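Local coordinates for protein homoserine dehydrogenase (Staphylococcus aureus M1064, PDB 4PG7) that probably catalyses the NAD(P)-dependent interconversion of aspartate semialdehyde and homoserine in the aspartate pathway of amino acid biosynthesis, at residues S282-L294 with Y435-V446. Sequence-based numbering, arbitrary orientation.
Sequences SVEPTLIDKKHQL and YEVDKVYPVEGV. With LYS (lysine), chain K.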
ATOM      1  N   SER A 282       4.155  20.845  -0.158  1.00 29.36           N
ATOM      2  CA  SER A 282       3.933  21.407  -1.483  1.00 28.94           C
ATOM      3  C   SER A 282       3.121  20.503  -2.389  1.00 28.75           C
ATOM      4  O   SER A 282       3.037  19.292  -2.186  1.00 26.99           O
ATOM      5  CB  SER A 282       5.270  21.690  -2.174  1.00 29.82           C
ATOM      6  OG  SER A 282       6.084  20.526  -2.197  1.00 31.10           O
ATOM      7  N   VAL A 283       2.542  21.124  -3.403  1.00 28.12           N
ATOM      8  CA  VAL A 283       1.884  20.438  -4.485  1.00 28.56           C
ATOM      9  C   VAL A 283       2.350  21.142  -5.742  1.00 28.12           C
ATOM     10  O   VAL A 283       2.149  22.346  -5.867  1.00 29.55           O
ATOM     11  CB  VAL A 283       0.362  20.591  -4.389  1.00 31.01           C
ATOM     12  CG1 VAL A 283      -0.313  20.023  -5.625  1.00 32.53           C
ATOM     13  CG2 VAL A 283      -0.162  19.884  -3.161  1.00 32.83           C
ATOM     14  N   GLU A 284       2.949  20.417  -6.677  1.00 26.53           N
ATOM     15  CA  GLU A 284       3.308  21.023  -7.953  1.00 26.78           C
ATOM     16  C   GLU A 284       3.733  20.009  -8.999  1.00 24.32           C
ATOM     17  O   GLU A 284       4.094  18.871  -8.674  1.00 23.00           O
ATOM     18  CB  GLU A 284       4.414  22.071  -7.771  1.00 28.29           C
ATOM     19  CG  GLU A 284       5.706  21.503  -7.276  1.00 29.18           C
ATOM     20  CD  GLU A 284       6.699  22.595  -6.893  1.00 32.56           C
ATOM     21  OE1 GLU A 284       6.955  23.520  -7.702  1.00 32.53           O
ATOM     22  OE2 GLU A 284       7.236  22.491  -5.788  1.00 33.30           O
ATOM     23  N   PRO A 285       3.698  20.423 -10.274  1.00 24.12           N
ATOM     24  CA  PRO A 285       4.241  19.590 -11.351  1.00 23.61           C
ATOM     25  C   PRO A 285       5.711  19.280 -11.113  1.00 24.08           C
ATOM     26  O   PRO A 285       6.488  20.176 -10.785  1.00 25.65           O
ATOM     27  CB  PRO A 285       4.061  20.462 -12.599  1.00 24.26           C
ATOM     28  CG  PRO A 285       2.990  21.424 -12.251  1.00 24.18           C
ATOM     29  CD  PRO A 285       3.104  21.672 -10.781  1.00 23.92           C
ATOM     30  N   THR A 286       6.050  18.003 -11.212  1.00 24.07           N
ATOM     31  CA  THR A 286       7.317  17.454 -10.769  1.00 23.52           C
ATOM     32  C   THR A 286       7.773  16.411 -11.774  1.00 22.75           C
ATOM     33  O   THR A 286       6.975  15.581 -12.217  1.00 23.28           O
ATOM     34  CB  THR A 286       7.125  16.802  -9.384  1.00 24.04           C
ATOM     35  OG1 THR A 286       6.675  17.792  -8.463  1.00 24.83           O
ATOM     36  CG2 THR A 286       8.375  16.182  -8.868  1.00 24.04           C
ATOM     37  N   LEU A 287       9.037  16.454 -12.180  1.00 21.88           N
ATOM     38  CA  LEU A 287       9.573  15.409 -13.033  1.00 22.53           C
ATOM     39  C   LEU A 287       9.937  14.255 -12.122  1.00 24.69           C
ATOM     40  O   LEU A 287      10.540  14.463 -11.055  1.00 25.33           O
ATOM     41  CB  LEU A 287      10.787  15.851 -13.812  1.00 23.37           C
ATOM     42  CG  LEU A 287      10.561  16.551 -15.148  1.00 24.48           C
ATOM     43  CD1 LEU A 287       9.859  17.883 -14.930  1.00 24.38           C
ATOM     44  CD2 LEU A 287      11.890  16.728 -15.843  1.00 26.12           C
ATOM     45  N   ILE A 288       9.545  13.055 -12.528  1.00 25.27           N
ATOM     46  CA  ILE A 288       9.786  11.843 -11.778  1.00 25.83           C
ATOM     47  C   ILE A 288      10.540  10.893 -12.681  1.00 24.42           C
ATOM     48  O   ILE A 288      10.098  10.593 -13.798  1.00 23.71           O
ATOM     49  CB  ILE A 288       8.464  11.117 -11.392  1.00 29.51           C
ATOM     50  CG1 ILE A 288       7.569  12.015 -10.553  1.00 32.18           C
ATOM     51  CG2 ILE A 288       8.768   9.830 -10.607  1.00 31.10           C
ATOM     52  CD1 ILE A 288       8.145  12.312  -9.176  1.00 35.17           C
ATOM     53  N   ASP A 289      11.654  10.395 -12.190  1.00 24.28           N
ATOM     54  CA  ASP A 289      12.446   9.429 -12.923  1.00 26.35           C
ATOM     55  C   ASP A 289      11.564   8.263 -13.324  1.00 26.32           C
ATOM     56  O   ASP A 289      10.834   7.727 -12.492  1.00 23.65           O
ATOM     57  CB  ASP A 289      13.623   8.949 -12.080  1.00 28.39           C
ATOM     58  CG  ASP A 289      14.559   8.027 -12.858  1.00 30.60           C
ATOM     59  OD1 ASP A 289      15.652   8.448 -13.214  1.00 34.95           O
ATOM     60  OD2 ASP A 289      14.205   6.892 -13.135  1.00 32.20           O
ATOM     61  N   LYS A 290      11.670   7.859 -14.586  1.00 26.77           N
ATOM     62  CA  LYS A 290      10.837   6.784 -15.131  1.00 28.17           C
ATOM     63  C   LYS A 290      10.944   5.461 -14.406  1.00 27.99           C
ATOM     64  O   LYS A 290      10.045   4.653 -14.499  1.00 28.19           O
ATOM     65  CB  LYS A 290      11.174   6.530 -16.597  1.00 29.15           C
ATOM     66  CG  LYS A 290      10.623   7.556 -17.554  1.00 31.05           C
ATOM     67  CD  LYS A 290      11.134   7.219 -18.957  1.00 35.32           C
ATOM     68  CE  LYS A 290      10.620   8.192 -20.001  1.00 36.86           C
ATOM     69  NZ  LYS A 290      11.329   7.979 -21.298  1.00 39.40           N
ATOM     70  N   LYS A 291      12.048   5.214 -13.719  1.00 28.91           N
ATOM     71  CA  LYS A 291      12.213   3.967 -12.970  1.00 31.01           C
ATOM     72  C   LYS A 291      11.591   4.003 -11.573  1.00 28.94           C
ATOM     73  O   LYS A 291      11.472   2.972 -10.946  1.00 27.32           O
ATOM     74  CB  LYS A 291      13.706   3.637 -12.846  1.00 34.85           C
ATOM     75  CG  LYS A 291      14.385   3.390 -14.189  1.00 38.34           C
ATOM     76  CD  LYS A 291      15.901   3.367 -14.052  1.00 45.09           C
ATOM     77  CE  LYS A 291      16.428   4.790 -13.976  1.00 47.80           C
ATOM     78  NZ  LYS A 291      17.554   4.976 -13.033  1.00 52.57           N
ATOM     79  N   HIS A 292      11.215   5.185 -11.083  1.00 26.59           N
ATOM     80  CA  HIS A 292      10.601   5.318  -9.761  1.00 26.33           C
ATOM     81  C   HIS A 292       9.195   4.702  -9.789  1.00 27.35           C
ATOM     82  O   HIS A 292       8.452   4.864 -10.765  1.00 24.12           O
ATOM     83  CB  HIS A 292      10.504   6.798  -9.387  1.00 26.17           C
ATOM     84  CG  HIS A 292      10.319   7.051  -7.928  1.00 26.52           C
ATOM     85  ND1 HIS A 292       9.089   6.983  -7.310  1.00 26.47           N
ATOM     86  CD2 HIS A 292      11.207   7.366  -6.953  1.00 26.40           C
ATOM     87  CE1 HIS A 292       9.221   7.266  -6.026  1.00 26.86           C
ATOM     88  NE2 HIS A 292      10.502   7.475  -5.780  1.00 26.47           N
ATOM     89  N   GLN A 293       8.816   4.044  -8.703  1.00 27.05           N
ATOM     90  CA  GLN A 293       7.494   3.441  -8.590  1.00 27.64           C
ATOM     91  C   GLN A 293       6.370   4.425  -8.914  1.00 27.70           C
ATOM     92  O   GLN A 293       5.380   4.047  -9.527  1.00 25.18           O
ATOM     93  CB  GLN A 293       7.310   2.796  -7.204  1.00 29.94           C
ATOM     94  CG  GLN A 293       6.511   1.497  -7.121  1.00 31.79           C
ATOM     95  CD  GLN A 293       6.758   0.440  -8.191  1.00 30.97           C
ATOM     96  OE1 GLN A 293       7.882   0.006  -8.436  1.00 30.34           O
ATOM     97  NE2 GLN A 293       5.658  -0.025  -8.792  1.00 31.60           N
ATOM     98  N   LEU A 294       6.505   5.695  -8.525  1.00 27.91           N
ATOM     99  CA  LEU A 294       5.485   6.695  -8.821  1.00 27.54           C
ATOM    100  C   LEU A 294       5.322   7.002 -10.283  1.00 27.39           C
ATOM    101  O   LEU A 294       4.238   7.418 -10.704  1.00 30.59           O
ATOM    102  CB  LEU A 294       5.726   8.007  -8.079  1.00 28.02           C
ATOM    103  CG  LEU A 294       5.301   8.085  -6.634  1.00 28.27           C
ATOM    104  CD1 LEU A 294       5.694   9.443  -6.075  1.00 29.49           C
ATOM    105  CD2 LEU A 294       3.816   7.847  -6.446  1.00 27.63           C
ATOM    106  N   TYR A 435      19.347  35.280 -18.105  1.00 27.46           N
ATOM    107  CA  TYR A 435      18.430  34.377 -18.758  1.00 28.55           C
ATOM    108  C   TYR A 435      17.008  34.582 -18.307  1.00 29.21           C
ATOM    109  O   TYR A 435      16.747  34.859 -17.133  1.00 29.86           O
ATOM    110  CB  TYR A 435      18.771  32.935 -18.476  1.00 29.97           C
ATOM    111  CG  TYR A 435      20.062  32.494 -19.026  1.00 31.59           C
ATOM    112  CD1 TYR A 435      20.128  31.952 -20.300  1.00 33.52           C
ATOM    113  CD2 TYR A 435      21.216  32.584 -18.270  1.00 31.95           C
ATOM    114  CE1 TYR A 435      21.322  31.504 -20.815  1.00 37.48           C
ATOM    115  CE2 TYR A 435      22.422  32.141 -18.771  1.00 34.87           C
ATOM    116  CZ  TYR A 435      22.477  31.602 -20.046  1.00 37.74           C
ATOM    117  OH  TYR A 435      23.673  31.152 -20.561  1.00 39.63           O
ATOM    118  N   GLU A 436      16.094  34.495 -19.266  1.00 28.68           N
ATOM    119  CA  GLU A 436      14.687  34.477 -18.983  1.00 30.03           C
ATOM    120  C   GLU A 436      14.316  33.071 -18.589  1.00 27.78           C
ATOM    121  O   GLU A 436      14.378  32.168 -19.418  1.00 27.54           O
ATOM    122  CB  GLU A 436      13.900  34.852 -20.238  1.00 32.38           C
ATOM    123  CG  GLU A 436      12.399  34.923 -19.996  1.00 35.60           C
ATOM    124  CD  GLU A 436      12.000  35.968 -18.974  1.00 37.39           C
ATOM    125  OE1 GLU A 436      12.771  36.902 -18.690  1.00 42.84           O
ATOM    126  OE2 GLU A 436      10.888  35.855 -18.466  1.00 44.19           O
ATOM    127  N   VAL A 437      13.932  32.889 -17.337  1.00 26.86           N
ATOM    128  CA  VAL A 437      13.530  31.597 -16.854  1.00 28.00           C
ATOM    129  C   VAL A 437      12.022  31.482 -17.014  1.00 29.12           C
ATOM    130  O   VAL A 437      11.286  32.225 -16.401  1.00 29.52           O
ATOM    131  CB  VAL A 437      13.907  31.413 -15.356  1.00 27.94           C
ATOM    132  CG1 VAL A 437      13.365  30.095 -14.824  1.00 27.54           C
ATOM    133  CG2 VAL A 437      15.423  31.467 -15.186  1.00 27.27           C
ATOM    134  N   ASP A 438      11.566  30.547 -17.832  1.00 30.07           N
ATOM    135  CA  ASP A 438      10.137  30.360 -18.040  1.00 31.39           C
ATOM    136  C   ASP A 438       9.554  29.749 -16.784  1.00 33.19           C
ATOM    137  O   ASP A 438       8.618  30.274 -16.205  1.00 35.85           O
ATOM    138  CB  ASP A 438       9.893  29.431 -19.224  1.00 33.87           C
ATOM    139  CG  ASP A 438       8.399  29.143 -19.460  1.00 36.81           C
ATOM    140  OD1 ASP A 438       7.542  29.961 -19.097  1.00 41.36           O
ATOM    141  OD2 ASP A 438       8.092  28.097 -20.034  1.00 38.24           O
ATOM    142  N   LYS A 439      10.148  28.646 -16.336  1.00 30.76           N
ATOM    143  CA  LYS A 439       9.704  28.027 -15.124  1.00 29.14           C
ATOM    144  C   LYS A 439      10.688  26.984 -14.635  1.00 26.18           C
ATOM    145  O   LYS A 439      11.603  26.581 -15.355  1.00 23.59           O
ATOM    146  CB  LYS A 439       8.369  27.360 -15.365  1.00 29.64           C
ATOM    147  CG  LYS A 439       8.419  26.263 -16.395  1.00 30.40           C
ATOM    148  CD  LYS A 439       7.017  26.029 -16.931  1.00 32.40           C
ATOM    149  CE  LYS A 439       7.004  25.006 -18.047  1.00 31.63           C
ATOM    150  NZ  LYS A 439       5.625  24.938 -18.617  1.00 31.97           N
ATOM    151  N   VAL A 440      10.444  26.547 -13.415  1.00 24.76           N
ATOM    152  CA  VAL A 440      11.270  25.565 -12.746  1.00 25.22           C
ATOM    153  C   VAL A 440      10.324  24.571 -12.119  1.00 25.18           C
ATOM    154  O   VAL A 440       9.393  24.950 -11.402  1.00 26.64           O
ATOM    155  CB  VAL A 440      12.159  26.216 -11.654  1.00 25.32           C
ATOM    156  CG1 VAL A 440      12.961  25.170 -10.897  1.00 26.57           C
ATOM    157  CG2 VAL A 440      13.106  27.236 -12.263  1.00 25.18           C
ATOM    158  N   TYR A 441      10.561  23.294 -12.395  1.00 25.73           N
ATOM    159  CA  TYR A 441       9.848  22.213 -11.721  1.00 25.85           C
ATOM    160  C   TYR A 441      10.856  21.414 -10.890  1.00 25.54           C
ATOM    161  O   TYR A 441      11.991  21.222 -11.321  1.00 24.60           O
ATOM    162  CB  TYR A 441       9.214  21.272 -12.721  1.00 24.64           C
ATOM    163  CG  TYR A 441       8.137  21.820 -13.618  1.00 24.67           C
ATOM    164  CD1 TYR A 441       7.390  22.932 -13.282  1.00 25.94           C
ATOM    165  CD2 TYR A 441       7.806  21.153 -14.788  1.00 25.86           C
ATOM    166  CE1 TYR A 441       6.386  23.401 -14.117  1.00 24.89           C
ATOM    167  CE2 TYR A 441       6.795  21.612 -15.622  1.00 25.00           C
ATOM    168  CZ  TYR A 441       6.081  22.716 -15.274  1.00 24.44           C
ATOM    169  OH  TYR A 441       5.060  23.152 -16.106  1.00 26.16           O
ATOM    170  N   PRO A 442      10.442  20.926  -9.712  1.00 25.51           N
ATOM    171  CA  PRO A 442      11.313  19.991  -8.990  1.00 25.86           C
ATOM    172  C   PRO A 442      11.446  18.687  -9.741  1.00 24.41           C
ATOM    173  O   PRO A 442      10.597  18.353 -10.574  1.00 22.91           O
ATOM    174  CB  PRO A 442      10.592  19.757  -7.643  1.00 26.59           C
ATOM    175  CG  PRO A 442       9.215  20.227  -7.845  1.00 27.51           C
ATOM    176  CD  PRO A 442       9.194  21.206  -8.990  1.00 27.05           C
ATOM    177  N   VAL A 443      12.528  17.973  -9.453  1.00 23.93           N
ATOM    178  CA  VAL A 443      12.814  16.682 -10.050  1.00 24.38           C
ATOM    179  C   VAL A 443      13.024  15.705  -8.921  1.00 27.64           C
ATOM    180  O   VAL A 443      13.814  15.979  -7.998  1.00 27.98           O
ATOM    181  CB  VAL A 443      14.067  16.730 -10.945  1.00 24.06           C
ATOM    182  CG1 VAL A 443      14.390  15.364 -11.498  1.00 25.02           C
ATOM    183  CG2 VAL A 443      13.892  17.746 -12.069  1.00 23.44           C
ATOM    184  N   GLU A 444      12.294  14.590  -8.966  1.00 28.01           N
ATOM    185  CA  GLU A 444      12.370  13.556  -7.939  1.00 31.84           C
ATOM    186  C   GLU A 444      12.746  12.204  -8.519  1.00 36.91           C
ATOM    187  O   GLU A 444      12.662  11.965  -9.736  1.00 33.77           O
ATOM    188  CB  GLU A 444      11.039  13.408  -7.214  1.00 30.23           C
ATOM    189  CG  GLU A 444      10.703  14.555  -6.281  1.00 31.66           C
ATOM    190  CD  GLU A 444      11.514  14.570  -4.991  1.00 32.94           C
ATOM    191  OE1 GLU A 444      12.366  13.690  -4.786  1.00 34.25           O
ATOM    192  OE2 GLU A 444      11.285  15.489  -4.184  1.00 37.40           O
ATOM    193  N   GLY A 445      13.162  11.323  -7.613  1.00 47.66           N
ATOM    194  CA  GLY A 445      13.547   9.934  -7.927  1.00 48.27           C
ATOM    195  C   GLY A 445      14.962   9.781  -8.424  1.00 52.21           C
ATOM    196  O   GLY A 445      15.367   8.690  -8.831  1.00 53.98           O
ATOM    197  N   VAL A 446      15.715  10.879  -8.406  1.00 55.13           N
ATOM    198  CA  VAL A 446      17.117  10.880  -8.828  1.00 59.85           C
ATOM    199  C   VAL A 446      18.050  10.200  -7.808  1.00 63.68           C
ATOM    200  O   VAL A 446      17.763   9.116  -7.287  1.00 66.18           O
ATOM    201  CB  VAL A 446      17.580  12.310  -9.082  1.00 60.68           C
TER
HETATM  202  N   LYS K 509       3.135  27.755 -21.362  1.00 56.65           N
HETATM  203  CA  LYS K 509       3.215  28.455 -20.035  1.00 59.62           C
HETATM  204  C   LYS K 509       4.463  29.322 -19.903  1.00 60.06           C
HETATM  205  O   LYS K 509       4.961  29.552 -18.784  1.00 53.74           O
HETATM  206  CB  LYS K 509       3.180  27.435 -18.894  1.00 54.84           C
HETATM  207  CG  LYS K 509       2.902  28.043 -17.535  1.00 58.66           C
HETATM  208  CD  LYS K 509       3.916  27.614 -16.487  1.00 55.09           C
HETATM  209  CE  LYS K 509       3.664  28.366 -15.199  1.00 54.44           C
HETATM  210  NZ  LYS K 509       4.621  28.017 -14.116  1.00 55.14           N
HETATM  211  OXT LYS K 509       4.977  29.823 -20.915  1.00 63.48           O
HETATM  212  O   HOH W   1       9.135  24.850  -8.591  1.00 35.43           O
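Leu287 is gripped through both backbone polar atoms by strand 436-444: its N donates to Pro442 O (2.9 Å), and its O receives Glu444 N at 2.7 Å in a nearly straight bond (172° at the hydrogen). Asp289 N then bonds to Glu444 O, so the alternating partners define a parallel pairing. Leu287 thus pairs with Val443, held through the residues before and after it; a proline is tolerated at 442 because this pairing asks only for its carbonyl.

Upstream the strands splay, and side chains take over. Pro285 lays CB over the centre of one face of the Tyr441 ring, 4.0 Å from the centroid, a CH-pi contact in which the rigid, apolar pyrrolidine offers its C-H bonds to the aromatic face; Leu287 CD1 reaches the edge of the same ring in plane. Glu284 turns its carboxylate end against the Pro442 ring, Glu284 OE1 lying 3.5 Å from Pro442 CD. A water donates to both Glu284 OE1 and Val440 O.

The pairing joins the sheet of the homoserine dehydrogenase region to the C-terminal domain, probably the ACT domain, whose strand 375-382 flanks 436-444 on its other side. Near the junction Ile288 CD1 packs on Glu444 CB (3.7 Å), while the Glu444 carboxylate turns off to salt bridges with Lys271 and Lys173. Gly445 (phi 83°) brings CA to within 3.6 Å of His292 CD2; a CB here would press on His292 CD2 and Asp289 CB, so a residue without a side chain suits the place. Asp289 OD2 accepts Lys291 N as an Asx turn.

Farther out, Lys439 NZ donates to Tyr441 OH (3.1 Å) and salt-bridges Asp255, tying the ring to the pocket where Asp438 and Lys439 border the bound lysine.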